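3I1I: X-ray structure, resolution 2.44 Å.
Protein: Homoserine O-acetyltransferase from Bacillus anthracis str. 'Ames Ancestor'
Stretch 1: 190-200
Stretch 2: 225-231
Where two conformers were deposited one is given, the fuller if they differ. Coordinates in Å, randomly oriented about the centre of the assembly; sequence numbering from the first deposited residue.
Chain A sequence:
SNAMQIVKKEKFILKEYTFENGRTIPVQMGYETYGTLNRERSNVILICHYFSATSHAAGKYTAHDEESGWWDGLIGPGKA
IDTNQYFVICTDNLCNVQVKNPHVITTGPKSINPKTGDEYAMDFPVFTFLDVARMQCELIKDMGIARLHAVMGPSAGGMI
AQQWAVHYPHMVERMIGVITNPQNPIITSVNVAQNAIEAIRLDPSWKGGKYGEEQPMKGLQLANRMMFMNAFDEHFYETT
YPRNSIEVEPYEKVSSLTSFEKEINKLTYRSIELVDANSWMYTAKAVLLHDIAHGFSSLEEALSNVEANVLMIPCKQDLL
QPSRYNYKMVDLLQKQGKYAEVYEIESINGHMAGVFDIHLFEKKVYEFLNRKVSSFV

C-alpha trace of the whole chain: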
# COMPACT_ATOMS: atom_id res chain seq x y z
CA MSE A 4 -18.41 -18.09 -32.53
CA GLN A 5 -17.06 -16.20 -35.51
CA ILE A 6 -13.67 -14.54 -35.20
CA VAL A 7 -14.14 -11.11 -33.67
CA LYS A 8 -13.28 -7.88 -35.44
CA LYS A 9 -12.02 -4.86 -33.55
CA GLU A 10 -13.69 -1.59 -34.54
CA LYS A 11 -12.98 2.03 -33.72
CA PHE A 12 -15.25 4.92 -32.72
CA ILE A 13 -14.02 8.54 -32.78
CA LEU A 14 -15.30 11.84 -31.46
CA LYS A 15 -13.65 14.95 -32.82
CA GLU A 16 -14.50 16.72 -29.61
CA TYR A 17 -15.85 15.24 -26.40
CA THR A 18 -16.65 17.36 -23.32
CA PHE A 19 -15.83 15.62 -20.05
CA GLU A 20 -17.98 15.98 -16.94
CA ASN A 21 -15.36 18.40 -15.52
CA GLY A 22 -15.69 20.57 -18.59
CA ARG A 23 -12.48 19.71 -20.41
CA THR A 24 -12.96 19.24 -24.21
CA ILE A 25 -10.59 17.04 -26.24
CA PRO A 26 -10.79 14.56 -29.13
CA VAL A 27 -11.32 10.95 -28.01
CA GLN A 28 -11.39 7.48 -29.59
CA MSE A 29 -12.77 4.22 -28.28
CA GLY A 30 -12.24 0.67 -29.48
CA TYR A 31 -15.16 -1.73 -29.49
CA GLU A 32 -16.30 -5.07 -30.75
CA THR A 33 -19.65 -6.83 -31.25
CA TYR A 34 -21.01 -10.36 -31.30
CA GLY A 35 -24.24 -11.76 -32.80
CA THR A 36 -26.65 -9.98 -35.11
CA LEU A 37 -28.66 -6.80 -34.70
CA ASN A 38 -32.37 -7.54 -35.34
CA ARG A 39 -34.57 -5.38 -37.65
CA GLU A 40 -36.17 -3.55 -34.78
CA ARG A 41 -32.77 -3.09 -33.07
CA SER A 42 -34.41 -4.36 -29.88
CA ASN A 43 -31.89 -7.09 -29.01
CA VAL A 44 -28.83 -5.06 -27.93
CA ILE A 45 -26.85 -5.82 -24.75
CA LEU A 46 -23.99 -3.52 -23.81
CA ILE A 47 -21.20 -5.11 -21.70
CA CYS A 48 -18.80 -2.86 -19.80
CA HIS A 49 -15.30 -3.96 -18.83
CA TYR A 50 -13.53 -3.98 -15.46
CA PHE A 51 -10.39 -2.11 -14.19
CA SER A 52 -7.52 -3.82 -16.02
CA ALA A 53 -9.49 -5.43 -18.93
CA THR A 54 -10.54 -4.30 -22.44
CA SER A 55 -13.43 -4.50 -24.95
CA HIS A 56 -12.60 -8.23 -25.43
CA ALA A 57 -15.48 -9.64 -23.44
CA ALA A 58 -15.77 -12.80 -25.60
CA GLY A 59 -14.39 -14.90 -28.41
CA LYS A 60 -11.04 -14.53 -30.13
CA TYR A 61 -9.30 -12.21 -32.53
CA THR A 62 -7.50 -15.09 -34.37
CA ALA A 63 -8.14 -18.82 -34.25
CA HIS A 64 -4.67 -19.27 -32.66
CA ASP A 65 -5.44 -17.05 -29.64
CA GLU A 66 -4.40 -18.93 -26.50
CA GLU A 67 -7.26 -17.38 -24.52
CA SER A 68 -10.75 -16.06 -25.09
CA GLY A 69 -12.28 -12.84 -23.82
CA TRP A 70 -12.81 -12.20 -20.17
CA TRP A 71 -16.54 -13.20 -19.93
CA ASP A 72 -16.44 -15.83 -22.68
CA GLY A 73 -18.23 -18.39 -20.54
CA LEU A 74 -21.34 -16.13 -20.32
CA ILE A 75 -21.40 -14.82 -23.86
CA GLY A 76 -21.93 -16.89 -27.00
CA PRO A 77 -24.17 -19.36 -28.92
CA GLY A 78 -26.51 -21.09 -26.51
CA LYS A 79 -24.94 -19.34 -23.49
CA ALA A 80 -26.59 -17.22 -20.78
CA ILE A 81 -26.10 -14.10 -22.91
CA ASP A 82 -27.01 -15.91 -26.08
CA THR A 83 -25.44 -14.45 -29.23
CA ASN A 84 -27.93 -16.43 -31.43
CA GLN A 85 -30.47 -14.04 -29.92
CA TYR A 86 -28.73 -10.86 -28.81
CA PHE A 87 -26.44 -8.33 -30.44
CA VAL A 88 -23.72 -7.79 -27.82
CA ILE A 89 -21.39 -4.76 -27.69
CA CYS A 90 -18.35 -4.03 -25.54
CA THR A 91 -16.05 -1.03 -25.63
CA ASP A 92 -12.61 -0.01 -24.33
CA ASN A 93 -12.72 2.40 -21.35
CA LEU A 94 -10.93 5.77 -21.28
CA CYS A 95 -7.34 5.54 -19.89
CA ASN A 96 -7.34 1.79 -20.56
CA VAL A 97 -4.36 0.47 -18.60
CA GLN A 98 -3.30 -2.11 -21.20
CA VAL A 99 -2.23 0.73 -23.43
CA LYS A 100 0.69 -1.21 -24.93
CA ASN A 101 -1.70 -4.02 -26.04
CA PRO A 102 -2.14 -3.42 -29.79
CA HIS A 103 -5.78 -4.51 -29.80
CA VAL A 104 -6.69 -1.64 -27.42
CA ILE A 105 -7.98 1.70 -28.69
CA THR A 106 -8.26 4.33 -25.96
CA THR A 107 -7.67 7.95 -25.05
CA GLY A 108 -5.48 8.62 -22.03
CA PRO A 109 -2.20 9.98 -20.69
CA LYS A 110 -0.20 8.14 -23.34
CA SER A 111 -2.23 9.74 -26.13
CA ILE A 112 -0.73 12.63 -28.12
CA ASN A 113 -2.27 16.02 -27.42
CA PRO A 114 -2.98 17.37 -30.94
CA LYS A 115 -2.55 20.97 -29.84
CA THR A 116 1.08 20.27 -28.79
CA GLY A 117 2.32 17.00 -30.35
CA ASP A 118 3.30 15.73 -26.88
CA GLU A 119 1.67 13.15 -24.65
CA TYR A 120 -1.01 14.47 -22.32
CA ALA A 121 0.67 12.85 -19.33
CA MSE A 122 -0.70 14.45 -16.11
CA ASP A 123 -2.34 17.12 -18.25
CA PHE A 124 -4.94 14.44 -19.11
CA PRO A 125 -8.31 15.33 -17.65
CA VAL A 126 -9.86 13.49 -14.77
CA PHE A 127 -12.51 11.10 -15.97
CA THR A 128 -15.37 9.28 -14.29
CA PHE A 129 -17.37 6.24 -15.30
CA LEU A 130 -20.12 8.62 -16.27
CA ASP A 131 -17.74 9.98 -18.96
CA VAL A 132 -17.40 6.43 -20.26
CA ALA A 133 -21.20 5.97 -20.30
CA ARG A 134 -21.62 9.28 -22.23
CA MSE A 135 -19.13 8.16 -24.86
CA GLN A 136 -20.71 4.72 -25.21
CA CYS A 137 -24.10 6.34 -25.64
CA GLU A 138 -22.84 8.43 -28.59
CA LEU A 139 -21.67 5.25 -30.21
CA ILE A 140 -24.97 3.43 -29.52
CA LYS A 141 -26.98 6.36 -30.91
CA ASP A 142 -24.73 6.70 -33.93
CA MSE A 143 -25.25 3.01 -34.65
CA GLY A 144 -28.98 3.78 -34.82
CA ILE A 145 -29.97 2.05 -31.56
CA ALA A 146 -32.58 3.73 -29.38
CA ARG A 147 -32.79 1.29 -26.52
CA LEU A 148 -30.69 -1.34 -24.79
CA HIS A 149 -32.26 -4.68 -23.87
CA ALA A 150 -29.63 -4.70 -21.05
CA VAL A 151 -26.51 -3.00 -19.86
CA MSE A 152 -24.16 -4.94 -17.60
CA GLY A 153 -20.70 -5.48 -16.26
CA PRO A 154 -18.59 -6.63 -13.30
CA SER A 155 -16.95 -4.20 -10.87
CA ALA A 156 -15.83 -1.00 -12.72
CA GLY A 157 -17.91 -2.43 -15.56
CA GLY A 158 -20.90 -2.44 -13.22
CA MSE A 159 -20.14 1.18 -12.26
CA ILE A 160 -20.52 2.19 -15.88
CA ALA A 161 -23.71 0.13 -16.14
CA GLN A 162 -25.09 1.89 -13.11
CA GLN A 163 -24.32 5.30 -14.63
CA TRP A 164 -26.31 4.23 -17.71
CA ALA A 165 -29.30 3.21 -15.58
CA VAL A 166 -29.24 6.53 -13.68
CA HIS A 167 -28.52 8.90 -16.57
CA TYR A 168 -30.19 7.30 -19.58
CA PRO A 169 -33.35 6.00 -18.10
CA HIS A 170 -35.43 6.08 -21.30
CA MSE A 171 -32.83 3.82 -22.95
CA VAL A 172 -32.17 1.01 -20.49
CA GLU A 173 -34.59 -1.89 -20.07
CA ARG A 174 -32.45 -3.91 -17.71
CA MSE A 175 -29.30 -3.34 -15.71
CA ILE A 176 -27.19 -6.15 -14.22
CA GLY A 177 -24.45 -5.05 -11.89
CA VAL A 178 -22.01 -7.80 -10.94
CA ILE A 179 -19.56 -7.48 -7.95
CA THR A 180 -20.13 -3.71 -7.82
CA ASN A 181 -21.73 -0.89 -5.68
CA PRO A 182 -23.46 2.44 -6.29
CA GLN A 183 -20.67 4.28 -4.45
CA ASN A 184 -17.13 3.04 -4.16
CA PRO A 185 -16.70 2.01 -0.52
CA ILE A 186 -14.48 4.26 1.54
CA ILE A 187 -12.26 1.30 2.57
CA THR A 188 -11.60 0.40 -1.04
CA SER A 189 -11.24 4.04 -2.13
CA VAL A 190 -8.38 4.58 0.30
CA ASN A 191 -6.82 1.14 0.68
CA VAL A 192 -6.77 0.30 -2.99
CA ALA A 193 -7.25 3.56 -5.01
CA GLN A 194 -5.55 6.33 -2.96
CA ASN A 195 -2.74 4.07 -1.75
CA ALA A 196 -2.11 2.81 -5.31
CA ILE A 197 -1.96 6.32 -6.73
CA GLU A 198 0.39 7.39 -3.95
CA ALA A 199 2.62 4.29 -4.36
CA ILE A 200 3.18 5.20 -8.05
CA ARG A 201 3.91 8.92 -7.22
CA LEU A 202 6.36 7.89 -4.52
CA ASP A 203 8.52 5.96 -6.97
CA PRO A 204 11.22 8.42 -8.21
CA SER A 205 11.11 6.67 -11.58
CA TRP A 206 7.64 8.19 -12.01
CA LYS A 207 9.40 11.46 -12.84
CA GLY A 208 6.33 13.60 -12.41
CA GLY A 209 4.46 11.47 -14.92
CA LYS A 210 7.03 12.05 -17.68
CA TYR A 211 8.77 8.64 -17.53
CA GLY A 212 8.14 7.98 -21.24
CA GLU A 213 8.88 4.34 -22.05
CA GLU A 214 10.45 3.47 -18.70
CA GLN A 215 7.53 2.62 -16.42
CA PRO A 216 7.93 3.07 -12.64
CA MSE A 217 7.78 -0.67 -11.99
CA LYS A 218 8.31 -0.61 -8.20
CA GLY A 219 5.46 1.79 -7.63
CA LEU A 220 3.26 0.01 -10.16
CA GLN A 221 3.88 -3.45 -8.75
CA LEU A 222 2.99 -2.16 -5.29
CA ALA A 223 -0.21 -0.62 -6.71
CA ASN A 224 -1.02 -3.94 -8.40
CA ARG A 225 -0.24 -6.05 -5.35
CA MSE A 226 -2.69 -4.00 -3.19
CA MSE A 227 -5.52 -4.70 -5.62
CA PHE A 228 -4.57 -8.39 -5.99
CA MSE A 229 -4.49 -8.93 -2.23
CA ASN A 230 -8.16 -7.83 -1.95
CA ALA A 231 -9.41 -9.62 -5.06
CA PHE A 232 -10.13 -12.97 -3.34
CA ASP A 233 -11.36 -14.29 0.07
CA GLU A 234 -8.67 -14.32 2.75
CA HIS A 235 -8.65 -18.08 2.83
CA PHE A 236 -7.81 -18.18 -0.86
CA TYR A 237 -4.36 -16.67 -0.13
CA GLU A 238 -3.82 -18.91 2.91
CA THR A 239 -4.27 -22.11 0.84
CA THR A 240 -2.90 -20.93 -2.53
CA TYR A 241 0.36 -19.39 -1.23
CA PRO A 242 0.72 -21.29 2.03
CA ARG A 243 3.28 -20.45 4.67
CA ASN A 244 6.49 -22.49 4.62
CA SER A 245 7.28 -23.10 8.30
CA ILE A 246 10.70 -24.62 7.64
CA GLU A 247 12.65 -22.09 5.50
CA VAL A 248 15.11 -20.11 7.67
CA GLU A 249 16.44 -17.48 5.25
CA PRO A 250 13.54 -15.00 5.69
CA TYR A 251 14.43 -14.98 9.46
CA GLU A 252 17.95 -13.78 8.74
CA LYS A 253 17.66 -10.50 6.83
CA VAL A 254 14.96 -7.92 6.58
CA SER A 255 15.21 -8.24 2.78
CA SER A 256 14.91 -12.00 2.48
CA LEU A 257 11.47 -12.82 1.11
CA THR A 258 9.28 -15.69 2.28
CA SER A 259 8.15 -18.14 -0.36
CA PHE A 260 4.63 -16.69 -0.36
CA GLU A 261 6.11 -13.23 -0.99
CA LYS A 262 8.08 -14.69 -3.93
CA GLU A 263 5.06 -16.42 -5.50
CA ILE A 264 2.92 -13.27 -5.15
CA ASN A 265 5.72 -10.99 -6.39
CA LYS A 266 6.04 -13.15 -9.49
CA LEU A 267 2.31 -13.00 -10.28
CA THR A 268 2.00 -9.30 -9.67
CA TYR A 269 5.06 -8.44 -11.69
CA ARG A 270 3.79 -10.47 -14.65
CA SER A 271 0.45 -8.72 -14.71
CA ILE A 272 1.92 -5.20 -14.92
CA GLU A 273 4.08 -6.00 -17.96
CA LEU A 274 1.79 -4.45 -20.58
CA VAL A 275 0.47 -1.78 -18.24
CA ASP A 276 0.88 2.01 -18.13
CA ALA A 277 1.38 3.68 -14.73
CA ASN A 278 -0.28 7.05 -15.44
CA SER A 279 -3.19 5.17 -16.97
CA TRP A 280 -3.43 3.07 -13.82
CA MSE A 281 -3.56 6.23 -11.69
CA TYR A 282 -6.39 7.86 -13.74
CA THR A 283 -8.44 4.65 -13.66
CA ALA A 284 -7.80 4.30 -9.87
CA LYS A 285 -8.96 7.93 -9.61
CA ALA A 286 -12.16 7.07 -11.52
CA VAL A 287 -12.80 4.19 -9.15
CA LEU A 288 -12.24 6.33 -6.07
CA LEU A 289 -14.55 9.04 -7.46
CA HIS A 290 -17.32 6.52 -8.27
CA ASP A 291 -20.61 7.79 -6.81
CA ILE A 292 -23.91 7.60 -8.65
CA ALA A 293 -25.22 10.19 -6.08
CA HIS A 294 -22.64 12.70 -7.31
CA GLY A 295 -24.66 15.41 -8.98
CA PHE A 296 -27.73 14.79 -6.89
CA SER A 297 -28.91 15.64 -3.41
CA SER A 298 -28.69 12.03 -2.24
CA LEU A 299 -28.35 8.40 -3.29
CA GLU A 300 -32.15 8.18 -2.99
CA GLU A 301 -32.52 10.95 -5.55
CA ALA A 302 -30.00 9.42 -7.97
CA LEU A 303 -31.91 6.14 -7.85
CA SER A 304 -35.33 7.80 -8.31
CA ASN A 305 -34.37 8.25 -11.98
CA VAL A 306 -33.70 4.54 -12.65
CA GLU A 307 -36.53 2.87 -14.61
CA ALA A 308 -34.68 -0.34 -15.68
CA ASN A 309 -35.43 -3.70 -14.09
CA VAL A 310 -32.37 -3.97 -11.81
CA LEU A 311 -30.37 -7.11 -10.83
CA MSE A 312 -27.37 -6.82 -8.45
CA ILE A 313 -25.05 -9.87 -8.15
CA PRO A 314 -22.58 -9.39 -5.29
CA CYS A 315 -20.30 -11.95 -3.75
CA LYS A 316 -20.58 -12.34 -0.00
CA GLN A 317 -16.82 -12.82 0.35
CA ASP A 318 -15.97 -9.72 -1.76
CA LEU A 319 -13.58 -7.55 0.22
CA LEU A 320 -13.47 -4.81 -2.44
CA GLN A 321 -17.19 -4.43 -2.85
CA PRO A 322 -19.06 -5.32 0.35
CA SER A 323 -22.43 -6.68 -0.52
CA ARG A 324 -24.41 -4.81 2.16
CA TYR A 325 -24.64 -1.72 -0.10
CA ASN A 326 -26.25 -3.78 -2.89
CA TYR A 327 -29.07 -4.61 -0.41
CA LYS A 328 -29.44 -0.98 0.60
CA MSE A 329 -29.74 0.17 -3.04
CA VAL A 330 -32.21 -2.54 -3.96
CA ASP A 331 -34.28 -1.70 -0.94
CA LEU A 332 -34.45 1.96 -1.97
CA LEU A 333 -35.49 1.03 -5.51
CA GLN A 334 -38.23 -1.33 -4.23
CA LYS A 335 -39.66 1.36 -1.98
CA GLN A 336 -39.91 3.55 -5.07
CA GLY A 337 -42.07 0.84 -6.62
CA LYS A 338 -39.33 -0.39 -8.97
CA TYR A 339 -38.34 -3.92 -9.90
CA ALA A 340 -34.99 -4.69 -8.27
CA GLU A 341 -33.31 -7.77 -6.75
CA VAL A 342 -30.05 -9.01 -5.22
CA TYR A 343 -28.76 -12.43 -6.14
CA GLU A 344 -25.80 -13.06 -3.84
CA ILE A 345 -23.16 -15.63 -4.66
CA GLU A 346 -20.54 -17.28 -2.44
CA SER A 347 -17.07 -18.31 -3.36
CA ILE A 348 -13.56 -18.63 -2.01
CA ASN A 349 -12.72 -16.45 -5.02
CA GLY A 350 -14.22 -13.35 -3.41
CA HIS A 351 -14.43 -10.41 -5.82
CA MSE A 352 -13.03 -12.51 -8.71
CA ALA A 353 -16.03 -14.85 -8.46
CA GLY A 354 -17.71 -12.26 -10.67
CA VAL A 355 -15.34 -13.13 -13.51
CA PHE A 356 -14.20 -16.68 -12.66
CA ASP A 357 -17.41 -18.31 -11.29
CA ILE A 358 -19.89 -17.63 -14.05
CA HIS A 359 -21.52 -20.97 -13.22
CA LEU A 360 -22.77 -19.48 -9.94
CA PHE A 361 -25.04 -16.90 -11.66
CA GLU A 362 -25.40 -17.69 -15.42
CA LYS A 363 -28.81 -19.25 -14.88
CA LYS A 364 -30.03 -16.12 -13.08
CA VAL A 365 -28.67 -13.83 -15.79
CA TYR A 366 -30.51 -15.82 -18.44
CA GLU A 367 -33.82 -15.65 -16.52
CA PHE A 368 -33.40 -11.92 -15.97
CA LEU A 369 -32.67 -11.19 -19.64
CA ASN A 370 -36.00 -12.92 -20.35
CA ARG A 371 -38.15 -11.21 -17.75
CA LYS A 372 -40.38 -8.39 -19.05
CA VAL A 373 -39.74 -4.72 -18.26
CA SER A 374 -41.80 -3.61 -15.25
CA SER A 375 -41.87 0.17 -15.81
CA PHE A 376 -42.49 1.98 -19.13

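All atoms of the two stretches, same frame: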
# COMPACT_ATOMS: atom_id res chain seq x y z
N VAL A 190 -9.67 4.23 -0.29
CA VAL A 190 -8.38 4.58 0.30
C VAL A 190 -7.38 3.42 0.17
O VAL A 190 -6.23 3.59 -0.28
CB VAL A 190 -8.54 4.98 1.80
CG1 VAL A 190 -7.19 5.39 2.37
CG2 VAL A 190 -9.61 6.11 1.97
N ASN A 191 -7.80 2.22 0.55
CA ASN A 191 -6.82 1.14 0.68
C ASN A 191 -6.32 0.69 -0.65
O ASN A 191 -5.17 0.33 -0.76
CB ASN A 191 -7.35 -0.06 1.49
CG ASN A 191 -6.32 -0.59 2.44
OD1 ASN A 191 -5.47 0.14 2.92
ND2 ASN A 191 -6.38 -1.88 2.71
N VAL A 192 -7.16 0.74 -1.67
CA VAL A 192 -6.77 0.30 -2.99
C VAL A 192 -6.65 1.42 -4.03
O VAL A 192 -5.80 1.33 -4.87
CB VAL A 192 -7.73 -0.82 -3.50
CG1 VAL A 192 -7.35 -1.28 -4.86
CG2 VAL A 192 -7.70 -1.99 -2.48
N ALA A 193 -7.46 2.47 -4.01
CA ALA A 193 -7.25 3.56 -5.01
C ALA A 193 -6.25 4.64 -4.57
O ALA A 193 -5.26 4.90 -5.26
CB ALA A 193 -8.57 4.16 -5.46
N GLN A 194 -6.48 5.29 -3.43
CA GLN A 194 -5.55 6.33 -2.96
C GLN A 194 -4.13 5.76 -2.76
O GLN A 194 -3.16 6.30 -3.28
CB GLN A 194 -6.00 6.94 -1.63
CG GLN A 194 -5.10 8.05 -1.17
CD GLN A 194 -5.43 8.66 0.18
OE1 GLN A 194 -6.34 8.22 0.88
NE2 GLN A 194 -4.66 9.70 0.56
N ASN A 195 -4.02 4.68 -1.98
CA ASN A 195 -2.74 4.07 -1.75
C ASN A 195 -2.00 3.65 -3.03
O ASN A 195 -0.75 3.77 -3.10
CB ASN A 195 -2.87 2.88 -0.79
CG ASN A 195 -3.12 3.31 0.66
OD1 ASN A 195 -2.98 4.50 1.01
ND2 ASN A 195 -3.52 2.35 1.51
N ALA A 196 -2.74 3.20 -4.03
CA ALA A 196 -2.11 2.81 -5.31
C ALA A 196 -1.57 4.04 -6.03
O ALA A 196 -0.42 4.07 -6.46
CB ALA A 196 -3.10 2.02 -6.21
N ILE A 197 -2.40 5.06 -6.14
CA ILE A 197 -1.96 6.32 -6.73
C ILE A 197 -0.71 6.84 -6.01
O ILE A 197 0.28 7.17 -6.64
CB ILE A 197 -3.06 7.38 -6.69
CG1 ILE A 197 -4.23 6.94 -7.60
CG2 ILE A 197 -2.50 8.69 -7.10
CD1 ILE A 197 -5.59 7.69 -7.38
N GLU A 198 -0.76 6.91 -4.69
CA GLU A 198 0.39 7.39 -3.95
C GLU A 198 1.65 6.50 -4.07
O GLU A 198 2.74 7.03 -4.13
CB GLU A 198 0.02 7.65 -2.50
CG GLU A 198 -0.74 9.00 -2.46
CD GLU A 198 -1.24 9.39 -1.10
OE1 GLU A 198 -0.58 8.99 -0.10
OE2 GLU A 198 -2.26 10.13 -1.05
N ALA A 199 1.48 5.19 -4.16
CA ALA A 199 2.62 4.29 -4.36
C ALA A 199 3.34 4.60 -5.71
O ALA A 199 4.56 4.70 -5.77
CB ALA A 199 2.18 2.82 -4.28
N ILE A 200 2.58 4.82 -6.77
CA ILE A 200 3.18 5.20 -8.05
C ILE A 200 3.92 6.59 -7.97
O ILE A 200 5.06 6.74 -8.45
CB ILE A 200 2.13 5.19 -9.19
CG1 ILE A 200 1.45 3.81 -9.28
CG2 ILE A 200 2.80 5.54 -10.50
CD1 ILE A 200 0.12 3.77 -10.08
N ARG A 225 -0.17 -5.10 -6.44
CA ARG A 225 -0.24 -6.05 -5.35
C ARG A 225 -1.37 -5.70 -4.36
O ARG A 225 -2.09 -6.59 -3.92
CB ARG A 225 1.11 -6.22 -4.66
CG ARG A 225 1.13 -7.37 -3.70
CD ARG A 225 2.51 -7.89 -3.41
NE ARG A 225 3.28 -6.86 -2.80
CZ ARG A 225 4.45 -6.41 -3.22
NH1 ARG A 225 5.00 -5.40 -2.57
NH2 ARG A 225 5.09 -6.94 -4.25
N MSE A 226 -1.57 -4.43 -4.06
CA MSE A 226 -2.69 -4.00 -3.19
C MSE A 226 -4.03 -4.40 -3.75
O MSE A 226 -4.88 -4.84 -3.02
CB MSE A 226 -2.72 -2.48 -3.01
CG MSE A 226 -1.53 -1.92 -2.24
SE MSE A 226 -1.44 -0.02 -2.58
CE MSE A 226 0.23 0.35 -1.70
N MSE A 227 -4.25 -4.26 -5.04
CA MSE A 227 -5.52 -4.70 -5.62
C MSE A 227 -5.63 -6.24 -5.55
O MSE A 227 -6.67 -6.78 -5.13
CB MSE A 227 -5.66 -4.21 -7.06
CG MSE A 227 -7.07 -4.14 -7.55
SE MSE A 227 -7.19 -3.25 -9.30
CE MSE A 227 -6.40 -4.66 -10.36
N PHE A 228 -4.58 -6.93 -5.96
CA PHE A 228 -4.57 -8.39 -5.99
C PHE A 228 -4.87 -8.99 -4.61
O PHE A 228 -5.61 -9.95 -4.48
CB PHE A 228 -3.18 -8.88 -6.49
CG PHE A 228 -3.07 -10.36 -6.52
CD1 PHE A 228 -3.60 -11.08 -7.59
CD2 PHE A 228 -2.49 -11.05 -5.47
CE1 PHE A 228 -3.54 -12.48 -7.62
CE2 PHE A 228 -2.41 -12.48 -5.48
CZ PHE A 228 -2.94 -13.19 -6.56
N MSE A 229 -4.26 -8.43 -3.57
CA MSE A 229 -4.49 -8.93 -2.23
C MSE A 229 -5.89 -8.63 -1.66
O MSE A 229 -6.19 -9.11 -0.60
CB MSE A 229 -3.45 -8.42 -1.22
CG MSE A 229 -2.03 -8.81 -1.53
SE MSE A 229 -1.80 -10.72 -1.74
CE MSE A 229 -2.47 -11.34 0.03
N ASN A 230 -6.75 -7.91 -2.37
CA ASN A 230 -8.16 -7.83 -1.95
C ASN A 230 -9.14 -8.47 -2.93
O ASN A 230 -10.38 -8.43 -2.72
CB ASN A 230 -8.54 -6.37 -1.68
CG ASN A 230 -7.90 -5.86 -0.40
OD1 ASN A 230 -8.29 -6.28 0.73
ND2 ASN A 230 -6.83 -5.01 -0.56
N ALA A 231 -8.59 -9.08 -3.97
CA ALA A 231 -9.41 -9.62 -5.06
C ALA A 231 -10.07 -10.94 -4.72
O ALA A 231 -11.03 -11.29 -5.37
CB ALA A 231 -8.59 -9.73 -6.37

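Stretch 1 is helical throughout and meets a second helical segment and the type I beta turn from Phe228 to Ala231. No hydrogen bond crosses between the two stretches. The contact rests on packing and buries 292 Å², both sides summed.

Val190 lies out of reach of stretch 2, but its carbonyl takes part in an i to i+5 hydrogen bond. Asn195 N donates to Val190 O at 3.0 Å, which closes a wider pi-type turn over 190-194.

The closest approach of Asn191 to stretch 2 is from its backbone: Asn191 O lies 4.2 Å from Met226 SE.

Val192 is the residue of stretch 1 most covered by stretch 2. Its CA is 5.8 Å from the CA of Met227, the closest CA pair between the stretches. Val192 CG1 packs on Met227 CG at 3.9 Å, although the end of the Met227 side chain leads away. Val192 CG2 sits 3.7 Å from Asn230 ND2 and 4.0 Å from Met226 O. Those two polar atoms are hydrogen-bonded to each other, since Asn230 ND2 donates to Met226 O at 3.1 Å. The methyl group packs against this bonded pair of side-chain amide and carbonyl.

Ala193 points away. Gln194 is also out of contact; its NE2 donates to Glu198 OE2 at 2.9 Å, one turn along the same helix.

Asn195 points toward stretch 2, and its CB lies 3.7 Å from Met226 SE. Ala196 flanks the same selenium, with its N at 3.8 Å and its CB at 4.5 Å from Met226 SE.

Ile197 and Glu198 make no contact. Ala199 points toward stretch 2 and meets the tip of the selenomethionine, with Ala199 CB 4.1 Å from Met226 CE. Ile200 is out of reach.

Met226 is thus a knob in a hole formed by Asn191, Asn195, Ala196 and Ala199. Its chi angles (m, t, t) extend the side chain into that hole.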